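Local coordinates for protein DyP (Bjerkandera adusta, PDB 3VXJ) that binds heme b and probably acts as a peroxidase that decolorizes dyes, at residues Gln224-Glu229 with Phe419-Gly424. Residues are numbered along the deposited sequence; the frame is centred on the assembly and turned at random.
Sequences QQKVPE and FVIPKG. With HEM (protoporphyrin IX containing Fe), chain B.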
loop_
_atom_site.group_PDB
_atom_site.type_symbol
_atom_site.label_atom_id
_atom_site.label_comp_id
_atom_site.label_asym_id
_atom_site.label_seq_id
_atom_site.Cartn_x
_atom_site.Cartn_y
_atom_site.Cartn_z
ATOM N N GLN A 224 9.493 8.368 0.194
ATOM C CA GLN A 224 10.018 9.223 1.249
ATOM C C GLN A 224 8.964 10.275 1.571
ATOM O O GLN A 224 8.405 10.883 0.660
ATOM C CB GLN A 224 11.324 9.876 0.797
ATOM C CG GLN A 224 11.976 10.733 1.859
ATOM C CD GLN A 224 13.407 11.093 1.542
ATOM O OE1 GLN A 224 14.017 10.550 0.617
ATOM N NE2 GLN A 224 13.960 12.005 2.328
ATOM N N GLN A 225 8.713 10.512 2.855
ATOM C CA GLN A 225 7.723 11.508 3.278
ATOM C C GLN A 225 8.366 12.751 3.885
ATOM O O GLN A 225 9.375 12.666 4.609
ATOM C CB GLN A 225 6.719 10.891 4.259
ATOM C CG GLN A 225 5.742 9.906 3.583
ATOM C CD GLN A 225 4.913 9.102 4.560
ATOM O OE1 GLN A 225 5.185 7.933 4.793
ATOM N NE2 GLN A 225 3.885 9.721 5.123
ATOM N N LYS A 226 7.765 13.896 3.570
ATOM C CA LYS A 226 8.206 15.195 4.058
ATOM C C LYS A 226 7.258 15.679 5.151
ATOM O O LYS A 226 6.292 16.409 4.889
ATOM C CB LYS A 226 8.258 16.184 2.897
ATOM C CG LYS A 226 9.096 15.718 1.705
ATOM C CD LYS A 226 10.571 15.588 2.015
ATOM C CE LYS A 226 11.387 15.465 0.740
ATOM N NZ LYS A 226 12.843 15.355 1.024
ATOM N N VAL A 227 7.523 15.224 6.372
ATOM C CA VAL A 227 6.576 15.408 7.478
ATOM C C VAL A 227 6.563 16.844 8.028
ATOM O O VAL A 227 5.484 17.429 8.174
ATOM C CB VAL A 227 6.788 14.351 8.593
ATOM C CG1 VAL A 227 5.788 14.555 9.720
ATOM C CG2 VAL A 227 6.665 12.945 8.011
ATOM N N PRO A 228 7.742 17.427 8.325
ATOM C CA PRO A 228 7.699 18.834 8.753
ATOM C C PRO A 228 7.040 19.750 7.724
ATOM O O PRO A 228 6.325 20.685 8.095
ATOM C CB PRO A 228 9.177 19.191 8.906
ATOM C CG PRO A 228 9.840 17.904 9.222
ATOM C CD PRO A 228 9.118 16.894 8.366
ATOM N N GLU A 229 7.269 19.474 6.444
ATOM C CA GLU A 229 6.674 20.260 5.366
ATOM C C GLU A 229 5.148 20.110 5.336
ATOM O O GLU A 229 4.430 21.092 5.191
ATOM C CB GLU A 229 7.287 19.869 4.019
ATOM C CG GLU A 229 8.760 20.266 3.845
ATOM C CD GLU A 229 9.762 19.261 4.428
ATOM O OE1 GLU A 229 9.386 18.289 5.130
ATOM O OE2 GLU A 229 10.970 19.456 4.182
ATOM N N PHE A 419 4.424 15.997 -0.850
ATOM C CA PHE A 419 5.026 15.578 0.417
ATOM C C PHE A 419 5.429 14.103 0.420
ATOM O O PHE A 419 5.954 13.596 1.423
ATOM C CB PHE A 419 4.068 15.827 1.584
ATOM C CG PHE A 419 3.570 17.236 1.684
ATOM C CD1 PHE A 419 4.453 18.286 1.906
ATOM C CD2 PHE A 419 2.215 17.504 1.592
ATOM C CE1 PHE A 419 3.988 19.603 2.010
ATOM C CE2 PHE A 419 1.737 18.819 1.696
ATOM C CZ PHE A 419 2.625 19.859 1.902
ATOM N N VAL A 420 5.161 13.428 -0.694
ATOM C CA VAL A 420 5.425 12.003 -0.848
ATOM C C VAL A 420 6.248 11.834 -2.116
ATOM O O VAL A 420 5.781 12.139 -3.211
ATOM C CB VAL A 420 4.116 11.183 -0.954
ATOM C CG1 VAL A 420 4.428 9.713 -1.206
ATOM C CG2 VAL A 420 3.270 11.338 0.319
ATOM N N ILE A 421 7.482 11.369 -1.965
ATOM C CA ILE A 421 8.427 11.309 -3.069
ATOM C C ILE A 421 8.735 9.851 -3.407
ATOM O O ILE A 421 9.299 9.138 -2.575
ATOM C CB ILE A 421 9.755 12.007 -2.698
ATOM C CG1 ILE A 421 9.513 13.415 -2.125
ATOM C CG2 ILE A 421 10.704 12.048 -3.896
ATOM C CD1 ILE A 421 8.915 14.423 -3.102
ATOM N N PRO A 422 8.356 9.388 -4.612
ATOM C CA PRO A 422 8.744 8.026 -4.997
ATOM C C PRO A 422 10.248 7.931 -5.235
ATOM O O PRO A 422 10.813 8.703 -6.024
ATOM C CB PRO A 422 7.961 7.790 -6.303
ATOM C CG PRO A 422 6.863 8.839 -6.302
ATOM C CD PRO A 422 7.482 10.025 -5.619
ATOM N N LYS A 423 10.889 6.995 -4.537
ATOM C CA LYS A 423 12.339 6.791 -4.625
ATOM C C LYS A 423 12.694 5.514 -5.377
ATOM O O LYS A 423 13.871 5.204 -5.556
ATOM C CB LYS A 423 12.960 6.740 -3.226
ATOM C CG LYS A 423 12.749 7.997 -2.377
ATOM C CD LYS A 423 13.332 9.257 -3.015
ATOM C CE LYS A 423 14.865 9.232 -3.028
ATOM N NZ LYS A 423 15.399 10.390 -3.794
ATOM N N GLY A 424 11.679 4.792 -5.832
ATOM C CA GLY A 424 11.869 3.504 -6.478
ATOM C C GLY A 424 10.682 2.611 -6.209
ATOM O O GLY A 424 9.846 2.892 -5.338
HETATM C CHA HEM B . -6.001 4.305 2.616
HETATM C CHB HEM B . -1.954 6.683 3.771
HETATM C CHC HEM B . -0.150 5.847 -0.639
HETATM C CHD HEM B . -4.173 3.434 -1.808
HETATM C C1A HEM B . -5.079 5.049 3.299
HETATM C C2A HEM B . -5.253 5.582 4.632
HETATM C C3A HEM B . -4.129 6.251 4.944
HETATM C C4A HEM B . -3.212 6.130 3.834
HETATM C CMA HEM B . -3.816 6.998 6.255
HETATM C CAA HEM B . -6.543 5.447 5.472
HETATM C CBA HEM B . -6.626 4.193 6.345
HETATM C CGA HEM B . -6.872 2.919 5.571
HETATM O O1A HEM B . -7.984 2.707 5.040
HETATM O O2A HEM B . -5.933 2.078 5.512
HETATM C C1B HEM B . -1.101 6.655 2.685
HETATM C C2B HEM B . 0.218 7.247 2.630
HETATM C C3B HEM B . 0.723 7.011 1.405
HETATM C C4B HEM B . -0.266 6.252 0.668
HETATM C CMB HEM B . 0.867 8.022 3.799
HETATM C CAB HEM B . 2.101 7.411 0.837
HETATM C CBB HEM B . 3.152 7.649 1.625
HETATM C C1C HEM B . -1.104 5.163 -1.349
HETATM C C2C HEM B . -1.011 4.787 -2.747
HETATM C C3C HEM B . -2.134 4.131 -3.077
HETATM C C4C HEM B . -2.960 4.070 -1.890
HETATM C CMC HEM B . 0.199 5.100 -3.648
HETATM C CAC HEM B . -2.537 3.507 -4.439
HETATM C CBC HEM B . -2.228 4.094 -5.604
HETATM C C1D HEM B . -4.988 3.396 -0.707
HETATM C C2D HEM B . -6.205 2.624 -0.640
HETATM C C3D HEM B . -6.773 2.902 0.716
HETATM C C4D HEM B . -5.848 3.808 1.350
HETATM C CMD HEM B . -6.845 1.713 -1.700
HETATM C CAD HEM B . -8.092 2.321 1.245
HETATM C CBD HEM B . -9.225 3.176 0.686
HETATM C CGD HEM B . -10.573 2.659 1.110
HETATM O O1D HEM B . -11.376 3.477 1.634
HETATM O O2D HEM B . -10.853 1.452 0.928
HETATM N NA HEM B . -3.841 5.422 2.841
HETATM N NB HEM B . -1.388 6.078 1.454
HETATM N NC HEM B . -2.323 4.740 -0.875
HETATM N ND HEM B . -4.785 4.063 0.499
HETATM FE FE HEM B . -3.106 5.139 0.955
HETATM O O HOH W 1 -2.341 3.456 1.698
#
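Gln-224 and Ile-421 form an antiparallel hydrogen-bonded pair. Gln-224 N donates to Ile-421 O at 2.9 Å. Ile-421 N returns a bond to Gln-224 O at 2.8 Å. A third backbone bond runs from Lys-226 N to Phe-419 O (2.8 Å), just where Lys-226 takes the N-cap position of helix 227-236. Between these bonds, Gln-225 and Val-420 make a non-hydrogen-bonded pair.

Van der Waals contacts lie on both faces. On the face of Gln-224 and Ile-421, the Lys-226 chain bends at CD (chi2 -66°); further along, CE passes obliquely across Ile-421 CG1 at 4.0 Å. Gln-224 OE1 lies against the aliphatic Lys-423 CD, while Lys-423 NZ bonds to Gln-107 O. Just before strand 420-430, the Phe-419 ring meets the first turn of helix 227-236, with CE1 3.5 Å from Glu-229 O.

The other face meets the heme. Val-420 CG1 and Gln-225 CD each lie 3.7 Å from vinyl carbon CBB. Gln-225 NE2 approaches methyl CMB and is hydrogen-bonded to Glu-165. An alanine in place of Gln-225 would probably leave Glu-165 without this amide donor and open a gap beside the vinyl group.

The arrangement joins the inner strand 216-225 to the outer strand 420-430 in a four-stranded antiparallel sheet of the DyP-type ferredoxin-like fold. Through Gln-225 and Val-420 this strand pair forms part of the heme pocket.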